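Local coordinates for protein toluene, o-xylene monooxygenase oxygenase subunit (Pseudomonas stutzeri, PDB 2INC) that probably serves as a ferritin-like helical component of the multi-subunit oxygenase that hydroxylates aromatic compounds such as toluene and o-xylene, at residues T113-Y118 / V176-R181; R122-A127 / D184-D189. One frame throughout, in Å; residues are numbered along the deposited sequence.

Contact 1 (T113-Y118 / V176-R181)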
ATOM      1  N   THR B 113      20.759 -20.259  36.566  1.00 33.37           N
ATOM      2  CA  THR B 113      21.359 -20.687  35.309  1.00 34.26           C
ATOM      3  C   THR B 113      21.152 -19.647  34.182  1.00 34.19           C
ATOM      4  O   THR B 113      22.055 -19.402  33.406  1.00 34.47           O
ATOM      5  CB  THR B 113      20.711 -21.976  34.889  1.00 32.69           C
ATOM      6  OG1 THR B 113      20.883 -22.867  35.981  1.00 36.84           O
ATOM      7  CG2 THR B 113      21.309 -22.580  33.615  1.00 33.43           C
ATOM      8  N   LEU B 114      19.957 -19.078  34.093  1.00 32.82           N
ATOM      9  CA  LEU B 114      19.719 -17.950  33.187  1.00 33.38           C
ATOM     10  C   LEU B 114      20.675 -16.774  33.405  1.00 33.77           C
ATOM     11  O   LEU B 114      21.226 -16.276  32.440  1.00 35.38           O
ATOM     12  CB  LEU B 114      18.291 -17.438  33.354  1.00 33.11           C
ATOM     13  CG  LEU B 114      17.223 -18.408  32.905  1.00 33.44           C
ATOM     14  CD1 LEU B 114      15.882 -17.702  33.125  1.00 32.51           C
ATOM     15  CD2 LEU B 114      17.375 -18.804  31.439  1.00 33.56           C
ATOM     16  N   ALA B 115      20.899 -16.363  34.652  1.00 33.55           N
ATOM     17  CA  ALA B 115      21.776 -15.235  34.910  1.00 33.88           C
ATOM     18  C   ALA B 115      23.193 -15.504  34.413  1.00 33.82           C
ATOM     19  O   ALA B 115      23.861 -14.576  33.906  1.00 35.91           O
ATOM     20  CB  ALA B 115      21.781 -14.880  36.408  1.00 33.52           C
ATOM     21  N   ARG B 116      23.639 -16.761  34.502  1.00 32.53           N
ATOM     22  CA  ARG B 116      25.008 -17.108  34.150  1.00 31.55           C
ATOM     23  C   ARG B 116      25.173 -17.400  32.698  1.00 33.15           C
ATOM     24  O   ARG B 116      26.162 -16.950  32.092  1.00 33.05           O
ATOM     25  CB  ARG B 116      25.463 -18.359  34.925  1.00 31.96           C
ATOM     26  CG  ARG B 116      26.948 -18.700  34.730  1.00 30.78           C
ATOM     27  CD  ARG B 116      27.438 -19.650  35.804  1.00 32.91           C
ATOM     28  NE  ARG B 116      28.869 -19.886  35.557  1.00 34.74           N
ATOM     29  CZ  ARG B 116      29.521 -20.999  35.828  1.00 37.20           C
ATOM     30  NH1 ARG B 116      28.885 -22.044  36.390  1.00 38.73           N
ATOM     31  NH2 ARG B 116      30.824 -21.056  35.539  1.00 34.43           N
ATOM     32  N   PHE B 117      24.239 -18.202  32.159  1.00 30.86           N
ATOM     33  CA  PHE B 117      24.373 -18.744  30.813  1.00 31.69           C
ATOM     34  C   PHE B 117      23.507 -18.121  29.738  1.00 32.12           C
ATOM     35  O   PHE B 117      23.776 -18.357  28.543  1.00 30.82           O
ATOM     36  CB  PHE B 117      24.041 -20.225  30.824  1.00 30.59           C
ATOM     37  CG  PHE B 117      25.021 -21.048  31.614  1.00 33.64           C
ATOM     38  CD1 PHE B 117      26.252 -21.391  31.063  1.00 32.44           C
ATOM     39  CD2 PHE B 117      24.736 -21.426  32.935  1.00 33.78           C
ATOM     40  CE1 PHE B 117      27.177 -22.158  31.803  1.00 33.93           C
ATOM     41  CE2 PHE B 117      25.655 -22.189  33.680  1.00 34.10           C
ATOM     42  CZ  PHE B 117      26.880 -22.573  33.088  1.00 32.52           C
ATOM     43  N   TYR B 118      22.477 -17.376  30.141  1.00 31.21           N
ATOM     44  CA  TYR B 118      21.596 -16.747  29.133  1.00 31.34           C
ATOM     45  C   TYR B 118      21.773 -15.246  28.948  1.00 31.52           C
ATOM     46  O   TYR B 118      22.165 -14.785  27.877  1.00 30.92           O
ATOM     47  CB  TYR B 118      20.121 -17.148  29.406  1.00 32.12           C
ATOM     48  CG  TYR B 118      19.167 -16.412  28.473  1.00 33.04           C
ATOM     49  CD1 TYR B 118      18.308 -15.428  28.951  1.00 38.92           C
ATOM     50  CD2 TYR B 118      19.169 -16.688  27.124  1.00 33.59           C
ATOM     51  CE1 TYR B 118      17.451 -14.735  28.101  1.00 37.75           C
ATOM     52  CE2 TYR B 118      18.322 -15.987  26.253  1.00 34.24           C
ATOM     53  CZ  TYR B 118      17.468 -15.033  26.760  1.00 35.33           C
ATOM     54  OH  TYR B 118      16.618 -14.361  25.903  1.00 35.28           O
ATOM     55  N   VAL B 176      18.503 -10.848  41.631  1.00 45.10           N
ATOM     56  CA  VAL B 176      19.492 -11.686  40.921  1.00 43.64           C
ATOM     57  C   VAL B 176      20.613 -10.844  40.240  1.00 43.12           C
ATOM     58  O   VAL B 176      21.732 -11.333  40.016  1.00 42.99           O
ATOM     59  CB  VAL B 176      18.773 -12.628  39.908  1.00 43.31           C
ATOM     60  CG1 VAL B 176      19.758 -13.396  39.061  1.00 42.37           C
ATOM     61  CG2 VAL B 176      17.878 -13.615  40.655  1.00 45.40           C
ATOM     62  N   GLY B 177      20.315  -9.567  39.963  1.00 42.95           N
ATOM     63  CA  GLY B 177      21.225  -8.680  39.215  1.00 41.59           C
ATOM     64  C   GLY B 177      21.107  -8.777  37.688  1.00 41.28           C
ATOM     65  O   GLY B 177      21.991  -8.276  36.962  1.00 40.79           O
ATOM     66  N   PHE B 178      20.058  -9.421  37.177  1.00 39.45           N
ATOM     67  CA  PHE B 178      19.789  -9.371  35.730  1.00 38.19           C
ATOM     68  C   PHE B 178      19.895  -7.925  35.262  1.00 37.94           C
ATOM     69  O   PHE B 178      19.309  -7.027  35.872  1.00 38.58           O
ATOM     70  CB  PHE B 178      18.385  -9.864  35.411  1.00 37.39           C
ATOM     71  CG  PHE B 178      18.203 -11.299  35.561  1.00 35.76           C
ATOM     72  CD1 PHE B 178      18.820 -12.166  34.687  1.00 35.10           C
ATOM     73  CD2 PHE B 178      17.375 -11.823  36.579  1.00 36.58           C
ATOM     74  CE1 PHE B 178      18.628 -13.540  34.777  1.00 35.20           C
ATOM     75  CE2 PHE B 178      17.164 -13.190  36.668  1.00 37.10           C
ATOM     76  CZ  PHE B 178      17.787 -14.057  35.777  1.00 36.73           C
ATOM     77  N   GLY B 179      20.606  -7.695  34.160  1.00 37.91           N
ATOM     78  CA  GLY B 179      20.772  -6.331  33.637  1.00 39.67           C
ATOM     79  C   GLY B 179      22.017  -5.639  34.177  1.00 41.91           C
ATOM     80  O   GLY B 179      22.667  -4.832  33.459  1.00 43.45           O
ATOM     81  N   LYS B 180      22.383  -5.956  35.425  1.00 40.91           N
ATOM     82  CA  LYS B 180      23.517  -5.308  36.086  1.00 40.58           C
ATOM     83  C   LYS B 180      24.795  -6.141  36.017  1.00 38.92           C
ATOM     84  O   LYS B 180      25.876  -5.603  35.865  1.00 37.88           O
ATOM     85  CB  LYS B 180      23.171  -5.015  37.538  1.00 40.72           C
ATOM     86  CG  LYS B 180      22.227  -3.870  37.656  1.00 47.05           C
ATOM     87  CD  LYS B 180      21.822  -3.624  39.100  1.00 53.80           C
ATOM     88  CE  LYS B 180      20.612  -2.709  39.153  1.00 57.88           C
ATOM     89  NZ  LYS B 180      19.848  -2.894  40.433  1.00 62.11           N
ATOM     90  N   ARG B 181      24.665  -7.463  36.080  1.00 37.07           N
ATOM     91  CA  ARG B 181      25.836  -8.286  36.234  1.00 36.44           C
ATOM     92  C   ARG B 181      26.451  -8.866  34.984  1.00 34.81           C
ATOM     93  O   ARG B 181      27.533  -9.485  35.072  1.00 33.18           O
ATOM     94  CB  ARG B 181      25.519  -9.435  37.182  1.00 37.05           C
ATOM     95  CG  ARG B 181      26.043  -9.123  38.501  1.00 44.69           C
ATOM     96  CD  ARG B 181      24.977  -8.571  39.310  1.00 51.23           C
ATOM     97  NE  ARG B 181      24.792  -9.462  40.436  1.00 51.83           N
ATOM     98  CZ  ARG B 181      24.450  -9.016  41.638  1.00 57.21           C
ATOM     99  NH1 ARG B 181      24.256  -7.703  41.804  1.00 56.57           N
ATOM    100  NH2 ARG B 181      24.325  -9.867  42.659  1.00 55.76           N
TER

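Contact 2 (R122-A127 / D184-D189)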
ATOM      1  N   ARG B 122      23.963 -11.113  25.589  1.00 32.63           N
ATOM      2  CA  ARG B 122      23.797  -9.836  24.895  1.00 32.54           C
ATOM      3  C   ARG B 122      25.167  -9.363  24.343  1.00 32.13           C
ATOM      4  O   ARG B 122      25.240  -8.764  23.257  1.00 32.13           O
ATOM      5  CB  ARG B 122      23.092  -8.782  25.762  1.00 32.33           C
ATOM      6  CG  ARG B 122      23.966  -8.051  26.793  1.00 33.36           C
ATOM      7  CD  ARG B 122      23.194  -6.845  27.317  1.00 31.81           C
ATOM      8  NE  ARG B 122      23.974  -6.165  28.372  1.00 34.57           N
ATOM      9  CZ  ARG B 122      23.807  -6.404  29.652  1.00 35.63           C
ATOM     10  NH1 ARG B 122      22.850  -7.255  30.027  1.00 30.52           N
ATOM     11  NH2 ARG B 122      24.537  -5.757  30.550  1.00 38.89           N
ATOM     12  N   TYR B 123      26.247  -9.651  25.075  1.00 31.10           N
ATOM     13  CA  TYR B 123      27.602  -9.300  24.600  1.00 32.06           C
ATOM     14  C   TYR B 123      27.972 -10.164  23.394  1.00 32.19           C
ATOM     15  O   TYR B 123      28.428  -9.681  22.348  1.00 34.19           O
ATOM     16  CB  TYR B 123      28.637  -9.373  25.761  1.00 31.06           C
ATOM     17  CG  TYR B 123      28.313  -8.300  26.781  1.00 32.18           C
ATOM     18  CD1 TYR B 123      28.733  -6.995  26.570  1.00 32.55           C
ATOM     19  CD2 TYR B 123      27.548  -8.570  27.920  1.00 30.41           C
ATOM     20  CE1 TYR B 123      28.410  -5.987  27.445  1.00 29.44           C
ATOM     21  CE2 TYR B 123      27.196  -7.497  28.819  1.00 31.51           C
ATOM     22  CZ  TYR B 123      27.642  -6.249  28.561  1.00 30.13           C
ATOM     23  OH  TYR B 123      27.327  -5.148  29.378  1.00 32.16           O
ATOM     24  N   LEU B 124      27.778 -11.443  23.501  1.00 32.11           N
ATOM     25  CA  LEU B 124      28.213 -12.291  22.432  1.00 31.41           C
ATOM     26  C   LEU B 124      27.417 -11.979  21.133  1.00 30.66           C
ATOM     27  O   LEU B 124      28.004 -11.910  20.072  1.00 31.58           O
ATOM     28  CB  LEU B 124      28.052 -13.746  22.836  1.00 32.59           C
ATOM     29  CG  LEU B 124      28.462 -14.740  21.752  1.00 32.09           C
ATOM     30  CD1 LEU B 124      29.867 -14.431  21.108  1.00 37.10           C
ATOM     31  CD2 LEU B 124      28.544 -16.121  22.425  1.00 34.46           C
ATOM     32  N   PHE B 125      26.112 -11.758  21.229  1.00 29.65           N
ATOM     33  CA  PHE B 125      25.298 -11.500  20.027  1.00 29.58           C
ATOM     34  C   PHE B 125      25.650 -10.153  19.429  1.00 30.62           C
ATOM     35  O   PHE B 125      25.682 -10.030  18.199  1.00 30.40           O
ATOM     36  CB  PHE B 125      23.761 -11.566  20.320  1.00 30.36           C
ATOM     37  CG  PHE B 125      23.260 -12.941  20.712  1.00 29.70           C
ATOM     38  CD1 PHE B 125      22.068 -13.065  21.462  1.00 32.49           C
ATOM     39  CD2 PHE B 125      23.922 -14.095  20.340  1.00 31.86           C
ATOM     40  CE1 PHE B 125      21.556 -14.295  21.843  1.00 29.57           C
ATOM     41  CE2 PHE B 125      23.435 -15.357  20.723  1.00 35.14           C
ATOM     42  CZ  PHE B 125      22.242 -15.463  21.471  1.00 32.61           C
ATOM     43  N   HIS B 126      25.943  -9.147  20.275  1.00 29.21           N
ATOM     44  CA  HIS B 126      26.404  -7.881  19.731  1.00 30.28           C
ATOM     45  C   HIS B 126      27.785  -8.014  19.060  1.00 31.17           C
ATOM     46  O   HIS B 126      27.993  -7.447  18.003  1.00 32.55           O
ATOM     47  CB  HIS B 126      26.451  -6.771  20.780  1.00 30.86           C
ATOM     48  CG  HIS B 126      26.764  -5.429  20.180  1.00 33.18           C
ATOM     49  ND1 HIS B 126      25.904  -4.783  19.320  1.00 30.61           N
ATOM     50  CD2 HIS B 126      27.878  -4.668  20.240  1.00 34.00           C
ATOM     51  CE1 HIS B 126      26.457  -3.652  18.909  1.00 35.45           C
ATOM     52  NE2 HIS B 126      27.651  -3.549  19.470  1.00 36.91           N
ATOM     53  N   ALA B 127      28.672  -8.839  19.610  1.00 30.14           N
ATOM     54  CA  ALA B 127      29.975  -9.102  18.978  1.00 29.09           C
ATOM     55  C   ALA B 127      29.763  -9.783  17.621  1.00 28.88           C
ATOM     56  O   ALA B 127      30.471  -9.483  16.679  1.00 30.34           O
ATOM     57  CB  ALA B 127      30.839  -9.991  19.888  1.00 29.12           C
ATOM     58  N   ASP B 184      30.247  -8.353  33.887  1.00 32.56           N
ATOM     59  CA  ASP B 184      31.225  -9.016  34.732  1.00 32.85           C
ATOM     60  C   ASP B 184      31.217 -10.525  34.486  1.00 32.62           C
ATOM     61  O   ASP B 184      32.241 -11.191  34.522  1.00 32.90           O
ATOM     62  CB  ASP B 184      30.854  -8.699  36.135  1.00 33.89           C
ATOM     63  CG  ASP B 184      31.256  -7.301  36.505  1.00 37.93           C
ATOM     64  OD1 ASP B 184      32.265  -6.798  35.930  1.00 44.07           O
ATOM     65  OD2 ASP B 184      30.605  -6.719  37.374  1.00 41.14           O
ATOM     66  N   VAL B 185      30.057 -11.079  34.240  1.00 31.28           N
ATOM     67  CA  VAL B 185      30.015 -12.500  33.861  1.00 31.66           C
ATOM     68  C   VAL B 185      30.763 -12.712  32.528  1.00 32.06           C
ATOM     69  O   VAL B 185      31.667 -13.527  32.450  1.00 33.55           O
ATOM     70  CB  VAL B 185      28.565 -13.010  33.750  1.00 31.18           C
ATOM     71  CG1 VAL B 185      28.535 -14.483  33.384  1.00 32.47           C
ATOM     72  CG2 VAL B 185      27.861 -12.867  35.065  1.00 32.34           C
ATOM     73  N   TRP B 186      30.371 -11.981  31.472  1.00 31.11           N
ATOM     74  CA  TRP B 186      31.037 -12.089  30.159  1.00 31.10           C
ATOM     75  C   TRP B 186      32.571 -11.895  30.290  1.00 31.94           C
ATOM     76  O   TRP B 186      33.348 -12.630  29.681  1.00 32.50           O
ATOM     77  CB  TRP B 186      30.427 -11.038  29.212  1.00 31.68           C
ATOM     78  CG  TRP B 186      31.097 -10.795  27.919  1.00 29.45           C
ATOM     79  CD1 TRP B 186      31.728  -9.631  27.533  1.00 29.89           C
ATOM     80  CD2 TRP B 186      31.187 -11.687  26.795  1.00 28.22           C
ATOM     81  NE1 TRP B 186      32.186  -9.748  26.267  1.00 31.40           N
ATOM     82  CE2 TRP B 186      31.870 -10.991  25.775  1.00 28.53           C
ATOM     83  CE3 TRP B 186      30.798 -13.017  26.574  1.00 29.21           C
ATOM     84  CZ2 TRP B 186      32.154 -11.556  24.536  1.00 32.26           C
ATOM     85  CZ3 TRP B 186      31.082 -13.589  25.317  1.00 28.84           C
ATOM     86  CH2 TRP B 186      31.756 -12.862  24.326  1.00 31.28           C
ATOM     87  N   GLU B 187      32.985 -10.888  31.070  1.00 31.47           N
ATOM     88  CA  GLU B 187      34.433 -10.616  31.207  1.00 32.74           C
ATOM     89  C   GLU B 187      35.225 -11.548  32.114  1.00 34.07           C
ATOM     90  O   GLU B 187      36.423 -11.717  31.860  1.00 34.66           O
ATOM     91  CB  GLU B 187      34.629  -9.179  31.685  1.00 30.76           C
ATOM     92  CG  GLU B 187      34.284  -8.195  30.584  1.00 31.48           C
ATOM     93  CD  GLU B 187      34.425  -6.762  31.043  1.00 34.65           C
ATOM     94  OE1 GLU B 187      34.879  -6.568  32.158  1.00 34.51           O
ATOM     95  OE2 GLU B 187      34.058  -5.821  30.317  1.00 36.87           O
ATOM     96  N   ASN B 188      34.580 -12.166  33.128  1.00 34.25           N
ATOM     97  CA  ASN B 188      35.280 -12.928  34.171  1.00 35.02           C
ATOM     98  C   ASN B 188      34.917 -14.388  34.407  1.00 36.56           C
ATOM     99  O   ASN B 188      35.658 -15.097  35.087  1.00 35.87           O
ATOM    100  CB  ASN B 188      35.234 -12.164  35.517  1.00 35.54           C
ATOM    101  CG  ASN B 188      35.714 -10.754  35.389  1.00 36.10           C
ATOM    102  OD1 ASN B 188      36.915 -10.524  35.222  1.00 39.23           O
ATOM    103  ND2 ASN B 188      34.805  -9.800  35.419  1.00 34.01           N
ATOM    104  N   ASP B 189      33.788 -14.870  33.872  1.00 36.18           N
ATOM    105  CA  ASP B 189      33.364 -16.214  34.201  1.00 35.63           C
ATOM    106  C   ASP B 189      34.074 -17.178  33.280  1.00 35.63           C
ATOM    107  O   ASP B 189      33.979 -17.009  32.063  1.00 35.87           O
ATOM    108  CB  ASP B 189      31.814 -16.337  34.003  1.00 35.41           C
ATOM    109  CG  ASP B 189      31.250 -17.665  34.481  1.00 36.63           C
ATOM    110  OD1 ASP B 189      30.177 -17.647  35.132  1.00 36.54           O
ATOM    111  OD2 ASP B 189      31.810 -18.744  34.181  1.00 38.04           O
TER

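Contact 1 (T113-Y118 / V176-R181)
In this ferritin-like, all-helical chain, the contact joins the last turn of helix 108-117 to the loop between helices 142-172 and 182-188. The F178 ring comes up against the backbone of that turn. Its CE1 meets CA of A115 at 3.6 Å, and the approach is oblique to the ring. The carbonyl carbon of L114 lies at the ring edge, near its plane. CB of L114 is more distant, 4.2 Å from F178 CE1. F178 has CG anti to its carbonyl carbon (chi1 -72°), which swings the ring from the loop toward the helix. A115 is the small residue where the loop side chains converge: its CB is 3.8 Å from F178 CE1. No hydrogen bond links the two segments, and the contact is apolar. L114 and F178 both also pack on L169 of helix 142-172. V176 and F178 also touch V111, one turn earlier on helix 108-117. The loop holds its own turn, with O of G177 accepting from the backbone N of both K180 and R181. V176 CG1 sits over one face of the F178 ring, toward its rim, and touches A115 CB at 3.7 Å.

Contact 2 (R122-A127 / D184-D189)
One face of the W186 indole is covered by CB of Y123, with the backbone N of L124 farther along on the same face. This is a buried helix-to-helix contact in the ferritin-like fold, between helix 121-138 and the short helix 182-188. Y123 CB makes a CH-pi contact straight over the five-membered ring, 3.4 Å from its centroid. The Y123 ring runs on past the indole. Its plane is turned only 14° from that of the five-membered ring. The two centroids are 5.0 Å apart, so there is little stacking between the rings. W186 extends from its helix with CG anti to the backbone N (chi1 169°), which carries the indole across to the facing helix. Its six-membered ring ends at L124, where CB lies 3.9 Å from W186 CZ3 and CD1 lies 4.0 Å from W186 CH2. Replacing W186 with an alanine would probably open a gap beside Y123 CB and L124 and take away most of the contact between the two helices. W186 also meets an aromatic side chain of another protein chain edge-to-face. L124 packs on W192 of helix 190-202, so the short helix and its successor both face helix 121-138. Beside the contact, R122 reaches E182 through NH1 in a salt bridge. Its NH2 donates to OH of Y123 at 3.1 Å, with the hydroxyl oxygen tilted 28° out of the guanidinium plane.

How the contacts relate
From the N terminus, the chain runs through helix 108-117, which carries 113-118, and, after a short turn, into helix 121-138, which carries 122-127. It then passes along helix 142-172 to the loop 176-181 and the short helix 182-188. Contact 1 closes a span of 57 residues and contact 2 one of 56. The second segment of contact 1 falls between the two segments of contact 2, so the two closures cross instead of nesting. Two consecutive elements thus meet two later ones in the same order, with helix 142-172 inside both loops. The centres of contact 1 and contact 2 are about 11 Å apart. A salt bridge joins them directly, from R116 NE of contact 1 to D189 OD1 of contact 2, at 2.6 Å.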